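Local coordinates for protein similar to phosphinothricin acetyltransferase (Bacillus subtilis, PDB 1VHS) that probably inactivates phosphinothricin by transferring an acetyl group from acetyl-CoA to it, as a member of the PAT/BAR subfamily of acetyltransferases, at residues T4-L7 / A8-R11; G47-E50 / S51-L54; L103-A106 / L107-A110. All coordinates share one frame; numbering follows the deposited sequence. Where two conformers were deposited one is given.

Contact 1: residues T4-L7 / A8-R11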
ATOM      1  N   THR A   4      11.399  11.957  -1.767  1.00 29.99           N
ATOM      2  CA  THR A   4      10.536  13.109  -1.535  1.00 27.22           C
ATOM      3  C   THR A   4       9.125  12.752  -1.984  1.00 26.37           C
ATOM      4  O   THR A   4       8.914  12.358  -3.129  1.00 25.44           O
ATOM      5  CB  THR A   4      11.012  14.339  -2.332  1.00 29.19           C
ATOM      6  OG1 THR A   4      12.370  14.634  -1.992  0.65 32.90           O
ATOM      7  CG2 THR A   4      10.141  15.540  -2.014  0.65 31.98           C
ATOM      8  N   LEU A   5       8.162  12.905  -1.083  1.00 23.59           N
ATOM      9  CA  LEU A   5       6.770  12.582  -1.389  1.00 24.29           C
ATOM     10  C   LEU A   5       5.959  13.757  -1.915  1.00 22.60           C
ATOM     11  O   LEU A   5       6.154  14.898  -1.495  1.00 23.71           O
ATOM     12  CB  LEU A   5       6.068  12.039  -0.142  1.00 27.52           C
ATOM     13  CG  LEU A   5       6.320  10.589   0.273  1.00 31.54           C
ATOM     14  CD1 LEU A   5       5.677  10.337   1.619  1.00 35.63           C
ATOM     15  CD2 LEU A   5       5.745   9.647  -0.775  1.00 28.62           C
ATOM     16  N   ARG A   6       5.047  13.458  -2.833  1.00 19.70           N
ATOM     17  CA  ARG A   6       4.147  14.448  -3.411  1.00 18.67           C
ATOM     18  C   ARG A   6       2.896  13.724  -3.901  1.00 18.64           C
ATOM     19  O   ARG A   6       2.921  12.515  -4.125  1.00 16.48           O
ATOM     20  CB  ARG A   6       4.809  15.162  -4.594  1.00 18.22           C
ATOM     21  CG  ARG A   6       5.130  14.248  -5.758  1.00 19.11           C
ATOM     22  CD  ARG A   6       5.665  15.034  -6.954  1.00 18.22           C
ATOM     23  NE  ARG A   6       6.145  14.158  -8.025  1.00 18.62           N
ATOM     24  CZ  ARG A   6       5.366  13.507  -8.887  1.00 16.91           C
ATOM     25  NH1 ARG A   6       4.046  13.620  -8.824  1.00 15.95           N
ATOM     26  NH2 ARG A   6       5.913  12.737  -9.818  1.00 15.36           N
ATOM     27  N   LEU A   7       1.799  14.460  -4.057  1.00 15.27           N
ATOM     28  CA  LEU A   7       0.564  13.874  -4.553  1.00 16.43           C
ATOM     29  C   LEU A   7       0.776  13.345  -5.974  1.00 19.22           C
ATOM     30  O   LEU A   7       1.436  13.986  -6.799  1.00 18.54           O
ATOM     31  CB  LEU A   7      -0.554  14.919  -4.552  1.00 16.10           C
ATOM     32  CG  LEU A   7      -1.083  15.332  -3.175  1.00 17.49           C
ATOM     33  CD1 LEU A   7      -1.854  16.639  -3.273  1.00 19.08           C
ATOM     34  CD2 LEU A   7      -1.974  14.217  -2.629  1.00 17.95           C
ATOM     35  N   ALA A   8       0.226  12.170  -6.256  1.00 14.82           N
ATOM     36  CA  ALA A   8       0.350  11.571  -7.580  1.00 18.05           C
ATOM     37  C   ALA A   8      -0.396  12.399  -8.619  1.00 19.34           C
ATOM     38  O   ALA A   8      -1.354  13.110  -8.300  1.00 22.61           O
ATOM     39  CB  ALA A   8      -0.204  10.137  -7.569  1.00 18.96           C
ATOM     40  N   GLU A   9       0.051  12.290  -9.865  1.00 21.44           N
ATOM     41  CA  GLU A   9      -0.549  13.004 -10.982  1.00 23.59           C
ATOM     42  C   GLU A   9      -0.806  11.987 -12.086  1.00 23.34           C
ATOM     43  O   GLU A   9      -0.232  10.895 -12.078  1.00 24.35           O
ATOM     44  CB  GLU A   9       0.411  14.092 -11.469  1.00 24.27           C
ATOM     45  CG  GLU A   9       1.065  14.833 -10.321  1.00 26.65           C
ATOM     46  CD  GLU A   9       2.034  15.905 -10.769  1.00 26.88           C
ATOM     47  OE1 GLU A   9       2.896  15.626 -11.631  1.00 25.14           O
ATOM     48  OE2 GLU A   9       1.936  17.027 -10.237  1.00 28.55           O
ATOM     49  N   HIS A  10      -1.652  12.346 -13.042  1.00 25.68           N
ATOM     50  CA  HIS A  10      -1.978  11.434 -14.130  1.00 28.62           C
ATOM     51  C   HIS A  10      -0.758  10.861 -14.851  1.00 26.69           C
ATOM     52  O   HIS A  10      -0.719   9.664 -15.142  1.00 25.40           O
ATOM     53  CB  HIS A  10      -2.900  12.121 -15.140  1.00 34.20           C
ATOM     54  CG  HIS A  10      -3.444  11.193 -16.181  1.00 40.89           C
ATOM     55  ND1 HIS A  10      -2.637  10.515 -17.070  1.00 43.40           N
ATOM     56  CD2 HIS A  10      -4.714  10.814 -16.462  1.00 45.11           C
ATOM     57  CE1 HIS A  10      -3.386   9.759 -17.852  1.00 46.30           C
ATOM     58  NE2 HIS A  10      -4.649   9.922 -17.505  1.00 48.13           N
ATOM     59  N   ARG A  11       0.241  11.696 -15.135  1.00 25.16           N
ATOM     60  CA  ARG A  11       1.426  11.215 -15.836  1.00 24.80           C
ATOM     61  C   ARG A  11       2.224  10.206 -15.014  1.00 22.71           C
ATOM     62  O   ARG A  11       3.169   9.604 -15.519  1.00 22.97           O
ATOM     63  CB  ARG A  11       2.330  12.387 -16.258  1.00 27.94           C
ATOM     64  CG  ARG A  11       3.014  13.114 -15.119  1.00 32.09           C
ATOM     65  CD  ARG A  11       3.514  14.486 -15.570  1.00 33.99           C
ATOM     66  NE  ARG A  11       4.697  14.437 -16.426  1.00 30.54           N
ATOM     67  CZ  ARG A  11       5.945  14.369 -15.972  1.00 32.83           C
ATOM     68  NH1 ARG A  11       6.178  14.334 -14.668  1.00 33.16           N
ATOM     69  NH2 ARG A  11       6.969  14.367 -16.820  1.00 29.78           N
TER
HETATM   70  O   HOH W   1       1.836  16.445  -7.459  1.00 23.48           O

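Contact 2: residues G47-E50 / S51-L54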
ATOM      1  N   GLY A  47      -9.853   6.990  -8.737  1.00 32.85           N
ATOM      2  CA  GLY A  47     -10.728   6.797  -7.595  1.00 32.39           C
ATOM      3  C   GLY A  47     -10.252   7.470  -6.318  1.00 31.62           C
ATOM      4  O   GLY A  47     -11.003   7.559  -5.349  1.00 32.36           O
ATOM      5  N   HIS A  48      -9.009   7.942  -6.300  1.00 28.63           N
ATOM      6  CA  HIS A  48      -8.494   8.604  -5.108  1.00 27.94           C
ATOM      7  C   HIS A  48      -9.073  10.003  -4.971  1.00 31.04           C
ATOM      8  O   HIS A  48      -9.452  10.630  -5.960  1.00 32.52           O
ATOM      9  CB  HIS A  48      -6.967   8.662  -5.133  1.00 23.72           C
ATOM     10  CG  HIS A  48      -6.319   7.320  -5.018  1.00 21.61           C
ATOM     11  ND1 HIS A  48      -6.166   6.475  -6.097  1.00 21.24           N
ATOM     12  CD2 HIS A  48      -5.844   6.649  -3.942  1.00 19.71           C
ATOM     13  CE1 HIS A  48      -5.625   5.339  -5.689  1.00 19.49           C
ATOM     14  NE2 HIS A  48      -5.420   5.420  -4.387  1.00 19.27           N
ATOM     15  N   THR A  49      -9.142  10.486  -3.736  1.00 31.51           N
ATOM     16  CA  THR A  49      -9.700  11.800  -3.457  1.00 31.34           C
ATOM     17  C   THR A  49      -8.754  12.634  -2.617  1.00 32.60           C
ATOM     18  O   THR A  49      -7.656  12.197  -2.271  1.00 28.93           O
ATOM     19  CB  THR A  49     -11.021  11.682  -2.689  1.00 33.38           C
ATOM     20  OG1 THR A  49     -10.784  11.018  -1.442  1.00 26.75           O
ATOM     21  CG2 THR A  49     -12.035  10.883  -3.495  1.00 33.61           C
ATOM     22  N   GLU A  50      -9.202  13.839  -2.279  1.00 34.48           N
ATOM     23  CA  GLU A  50      -8.410  14.752  -1.473  1.00 34.07           C
ATOM     24  C   GLU A  50      -8.182  14.199  -0.070  1.00 29.29           C
ATOM     25  O   GLU A  50      -7.152  14.471   0.546  1.00 29.81           O
ATOM     26  CB  GLU A  50      -9.105  16.112  -1.394  1.00 38.84           C
ATOM     27  CG  GLU A  50      -8.301  17.171  -0.666  1.00 43.96           C
ATOM     28  CD  GLU A  50      -8.909  18.552  -0.801  1.00 47.87           C
ATOM     29  OE1 GLU A  50      -9.128  18.988  -1.951  1.00 48.06           O
ATOM     30  OE2 GLU A  50      -9.161  19.201   0.238  1.00 49.62           O
ATOM     31  N   SER A  51      -9.140  13.424   0.431  1.00 27.78           N
ATOM     32  CA  SER A  51      -9.032  12.836   1.766  1.00 26.42           C
ATOM     33  C   SER A  51      -8.432  11.426   1.748  1.00 23.59           C
ATOM     34  O   SER A  51      -7.943  10.945   2.768  1.00 22.90           O
ATOM     35  CB  SER A  51     -10.408  12.797   2.446  1.00 27.81           C
ATOM     36  OG  SER A  51     -11.280  11.885   1.799  1.00 36.67           O
ATOM     37  N   ARG A  52      -8.478  10.769   0.592  1.00 20.93           N
ATOM     38  CA  ARG A  52      -7.930   9.418   0.430  1.00 20.53           C
ATOM     39  C   ARG A  52      -7.067   9.456  -0.827  1.00 17.80           C
ATOM     40  O   ARG A  52      -7.440   8.952  -1.886  1.00 17.82           O
ATOM     41  CB  ARG A  52      -9.072   8.413   0.287  1.00 18.14           C
ATOM     42  CG  ARG A  52      -9.987   8.384   1.518  1.00 22.34           C
ATOM     43  CD  ARG A  52      -9.259   7.823   2.736  1.00 24.38           C
ATOM     44  NE  ARG A  52     -10.092   7.819   3.941  1.00 20.52           N
ATOM     45  CZ  ARG A  52     -10.229   8.850   4.769  1.00 23.71           C
ATOM     46  NH1 ARG A  52     -11.014   8.739   5.834  1.00 26.26           N
ATOM     47  NH2 ARG A  52      -9.579   9.987   4.549  1.00 23.56           N
ATOM     48  N   PRO A  53      -5.881  10.057  -0.711  1.00 18.61           N
ATOM     49  CA  PRO A  53      -4.969  10.183  -1.844  1.00 19.53           C
ATOM     50  C   PRO A  53      -3.934   9.116  -2.124  1.00 18.96           C
ATOM     51  O   PRO A  53      -3.728   8.172  -1.357  1.00 16.60           O
ATOM     52  CB  PRO A  53      -4.318  11.533  -1.590  1.00 21.66           C
ATOM     53  CG  PRO A  53      -4.162  11.528  -0.097  1.00 25.61           C
ATOM     54  CD  PRO A  53      -5.407  10.843   0.444  1.00 18.73           C
ATOM     55  N   LEU A  54      -3.298   9.299  -3.273  1.00 16.95           N
ATOM     56  CA  LEU A  54      -2.228   8.449  -3.739  1.00 15.84           C
ATOM     57  C   LEU A  54      -1.019   9.370  -3.784  1.00 18.00           C
ATOM     58  O   LEU A  54      -1.060  10.422  -4.427  1.00 15.09           O
ATOM     59  CB  LEU A  54      -2.522   7.924  -5.146  1.00 17.65           C
ATOM     60  CG  LEU A  54      -1.391   7.106  -5.774  1.00 23.28           C
ATOM     61  CD1 LEU A  54      -1.137   5.866  -4.924  1.00 24.51           C
ATOM     62  CD2 LEU A  54      -1.766   6.710  -7.201  1.00 22.98           C
TER

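Contact 3: residues L103-A106 / L107-A110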
ATOM      1  N   LEU A 103       6.277   4.139   5.557  1.00 17.26           N
ATOM      2  CA  LEU A 103       5.256   3.904   6.574  1.00 17.41           C
ATOM      3  C   LEU A 103       5.218   5.076   7.541  1.00 17.95           C
ATOM      4  O   LEU A 103       4.148   5.533   7.923  1.00 16.18           O
ATOM      5  CB  LEU A 103       5.521   2.598   7.336  1.00 16.69           C
ATOM      6  CG  LEU A 103       4.475   2.223   8.399  1.00 16.83           C
ATOM      7  CD1 LEU A 103       3.061   2.296   7.816  1.00 18.88           C
ATOM      8  CD2 LEU A 103       4.761   0.818   8.921  1.00 18.54           C
ATOM      9  N   GLN A 104       6.388   5.571   7.932  1.00 19.62           N
ATOM     10  CA  GLN A 104       6.447   6.702   8.849  1.00 20.50           C
ATOM     11  C   GLN A 104       5.708   7.898   8.250  1.00 21.41           C
ATOM     12  O   GLN A 104       4.932   8.557   8.937  1.00 22.41           O
ATOM     13  CB  GLN A 104       7.904   7.065   9.152  1.00 26.13           C
ATOM     14  CG  GLN A 104       8.070   8.315  10.006  1.00 33.80           C
ATOM     15  CD  GLN A 104       9.528   8.660  10.247  1.00 38.96           C
ATOM     16  OE1 GLN A 104      10.244   7.933  10.937  1.00 40.69           O
ATOM     17  NE2 GLN A 104       9.980   9.769   9.665  1.00 42.42           N
ATOM     18  N   GLU A 105       5.937   8.168   6.966  1.00 22.82           N
ATOM     19  CA  GLU A 105       5.262   9.280   6.299  1.00 22.13           C
ATOM     20  C   GLU A 105       3.759   9.029   6.202  1.00 19.44           C
ATOM     21  O   GLU A 105       2.960   9.938   6.396  1.00 18.74           O
ATOM     22  CB  GLU A 105       5.842   9.498   4.900  1.00 24.33           C
ATOM     23  CG  GLU A 105       7.246  10.078   4.908  1.00 29.16           C
ATOM     24  CD  GLU A 105       7.422  11.150   5.979  0.65 32.57           C
ATOM     25  OE1 GLU A 105       6.726  12.184   5.916  0.65 32.78           O
ATOM     26  OE2 GLU A 105       8.251  10.953   6.895  0.65 38.70           O
ATOM     27  N   ALA A 106       3.376   7.796   5.894  1.00 19.44           N
ATOM     28  CA  ALA A 106       1.961   7.465   5.799  1.00 17.62           C
ATOM     29  C   ALA A 106       1.289   7.767   7.138  1.00 16.11           C
ATOM     30  O   ALA A 106       0.199   8.344   7.185  1.00 15.22           O
ATOM     31  CB  ALA A 106       1.784   5.982   5.436  1.00 14.71           C
ATOM     32  N   LEU A 107       1.959   7.395   8.225  1.00 15.72           N
ATOM     33  CA  LEU A 107       1.428   7.611   9.567  1.00 15.49           C
ATOM     34  C   LEU A 107       1.379   9.077   9.988  1.00 17.50           C
ATOM     35  O   LEU A 107       0.534   9.467  10.792  1.00 19.14           O
ATOM     36  CB  LEU A 107       2.227   6.787  10.588  1.00 17.13           C
ATOM     37  CG  LEU A 107       1.989   5.270  10.521  1.00 19.01           C
ATOM     38  CD1 LEU A 107       3.021   4.532  11.372  1.00 17.81           C
ATOM     39  CD2 LEU A 107       0.579   4.960  10.998  1.00 17.29           C
ATOM     40  N   ARG A 108       2.283   9.888   9.456  1.00 18.71           N
ATOM     41  CA  ARG A 108       2.283  11.311   9.767  1.00 19.54           C
ATOM     42  C   ARG A 108       1.089  11.936   9.054  1.00 19.23           C
ATOM     43  O   ARG A 108       0.376  12.777   9.605  1.00 22.92           O
ATOM     44  CB  ARG A 108       3.578  11.967   9.267  1.00 20.12           C
ATOM     45  CG  ARG A 108       3.574  13.493   9.351  1.00 30.34           C
ATOM     46  CD  ARG A 108       4.873  14.100   8.815  1.00 30.47           C
ATOM     47  NE  ARG A 108       5.050  13.908   7.375  1.00 37.17           N
ATOM     48  CZ  ARG A 108       4.374  14.563   6.435  1.00 39.38           C
ATOM     49  NH1 ARG A 108       4.610  14.315   5.153  1.00 42.03           N
ATOM     50  NH2 ARG A 108       3.465  15.469   6.768  1.00 41.03           N
ATOM     51  N   ILE A 109       0.872  11.497   7.823  1.00 18.52           N
ATOM     52  CA  ILE A 109      -0.206  12.008   6.991  1.00 20.39           C
ATOM     53  C   ILE A 109      -1.614  11.584   7.402  1.00 19.05           C
ATOM     54  O   ILE A 109      -2.520  12.410   7.461  1.00 19.49           O
ATOM     55  CB  ILE A 109       0.036  11.601   5.521  1.00 20.93           C
ATOM     56  CG1 ILE A 109       1.229  12.384   4.966  1.00 21.87           C
ATOM     57  CG2 ILE A 109      -1.222  11.815   4.688  1.00 21.13           C
ATOM     58  CD1 ILE A 109       1.612  11.993   3.540  1.00 23.82           C
ATOM     59  N   ALA A 110      -1.788  10.300   7.700  1.00 18.31           N
ATOM     60  CA  ALA A 110      -3.098   9.744   8.052  1.00 18.82           C
ATOM     61  C   ALA A 110      -4.004  10.569   8.971  1.00 16.93           C
ATOM     62  O   ALA A 110      -5.169  10.790   8.651  1.00 18.82           O
ATOM     63  CB  ALA A 110      -2.921   8.333   8.618  1.00 17.43           C
TER

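Contact 1: residues T4-L7 / A8-R11
R6 and E9 meet at the end of the first strand, where the extended arginine crosses the glutamate at about a right angle. The contact is partly carbon on nitrogen, with E9 CG lying 3.5 Å from R6 NH1. The charges attract only loosely: E9 OE1 is 3.6 Å from R6 NH1 and well out of the guanidinium plane, so no N-H points at it, and the two planes are 50° apart. The arginine's strongest polar partner is E58, which forms a salt bridge with NE; D12 forms another with NH1. Within the strand R6 NH1 also makes a weak bond of 3.3 Å to L7 O.

A water completes the polar link. It donates to L7 O at 2.6 Å and to E9 OE2 at 2.8 Å, tying the last strand carbonyl to the second carboxylate oxygen. The E9 chain, extended beyond CG, carries the carboxylate back to this water, and D12 OD1 holds the backbone N of E9.

Strand 4-7 is an outermost strand of the sheet and pairs antiparallel with 54-58, a pairing that continues past residue 7. Residues 8-11 then lead along the surface toward helix 13-24.

Contact 2: residues G47-E50 / S51-L54
H48 and L54 come together beside the type I beta turn T49-R52, which reverses the chain between helix 42-46 and strand 54-58 of this GNAT-type acetyltransferase. L54 CB sits over the centre of one face of the imidazole, 3.8 Å from its centroid and only 9° off the ring normal, a CH-pi contact. At the ring's edge, near its plane, lies R52 O, which is 3.5 Å from H48 CD2. The histidine is thus wedged against the returning chain.

The turn is closed by backbone bonds. T49 N donates to R52 O at 2.9 Å, while the return bond from R52 N to T49 O is long and weak at 3.3 Å. The threonine hydroxyl reinforces it: with chi1 at 61°, OG1 is turned in between its own backbone N and carbonyl carbon, where it accepts from R52 N at 3.1 Å. The R52 amide is therefore shared by two acceptors of one residue.

Further out, the imidazole is fixed at both nitrogens, ND1 by F45 O and NE2 by S69 OG on strand 64-72, and W44 meets the ring edge-to-face. P53, which is buried, pairs by its backbone with F70 and packs on L113. The arginine folds back at chi2 (-68°) and reaches L113 O with NH2. R52 NH2 also donates to S51 O at 2.6 Å, that oxygen lying in the guanidinium plane while the donor stands above the plane of the S51 carbonyl.

Contact 3: residues L103-A106 / L107-A110
In one of its two conformers E105 presents OE1 to two nitrogens of R108, three residues on along the helix. R108 NE donates to E105 OE1 at 2.8 Å in a fairly straight bond of 159°, and R108 NH1 reaches the same oxygen at 3.1 Å at a more bent angle. The arginine therefore engages side-on, with OE1 in the guanidinium plane. NE comes to the syn side of the carboxylate, whereas NH1 meets OE1 nearly along its C-O axis, and the two flat groups are 35° apart. Bends in both chains bring them together: the glutamate turns at chi2 (-40°) and the arginine at chi3. I109 CG1 lies over one face of the guanidinium, offset toward its rim. The other carboxylate oxygen, OE2, takes a weak bond from NE2 of the neighbouring residue Q104.

The helix backbone that carries this pair is bonded regularly. L107 N donates to L103 O at 2.9 Å, I109 N to E105 O at 3.0 Å and A110 N to A106 O at 2.8 Å. R108 N divides its bonding between Q104 O and, weakly, E105 O.

L103 and L107 pack one turn apart, L103 CG lying 4.0 Å from L107 CD1. Both rest on H136, and L103 also touches L132 and F133 of helix 127-135, while L107 reaches F138. A106, I109 and A110 press on F70 of strand 64-72. Helix 98-109, which connects strands 82-89 and 117-123 in a beta-alpha-beta unit, thereby rests on strand 64-72 and touches helix 127-135.

In the fold
Contacts 1, 2 and 3 follow one another along the chain within the acetyltransferase fold. Contacts 1 and 2 have centres about 12 Å apart and touch: A8 N lies 2.8 Å from L54 O, probably a hydrogen bond, and L7 packs on P53, joining the edge strand to the turn before strand 54-58. Contact 3 lies about 16 Å from contact 1, centre to centre, yet L5 CD1 touches E105 CB at 3.4 Å. Contacts 2 and 3 do not touch, though L54 and A106 both pack on strand 64-72. Between side chains, L103 comes about 4 Å from I87 and L54 about 8 Å from Y88, both predicted to bind acetyl-CoA; contact 1 is more peripheral.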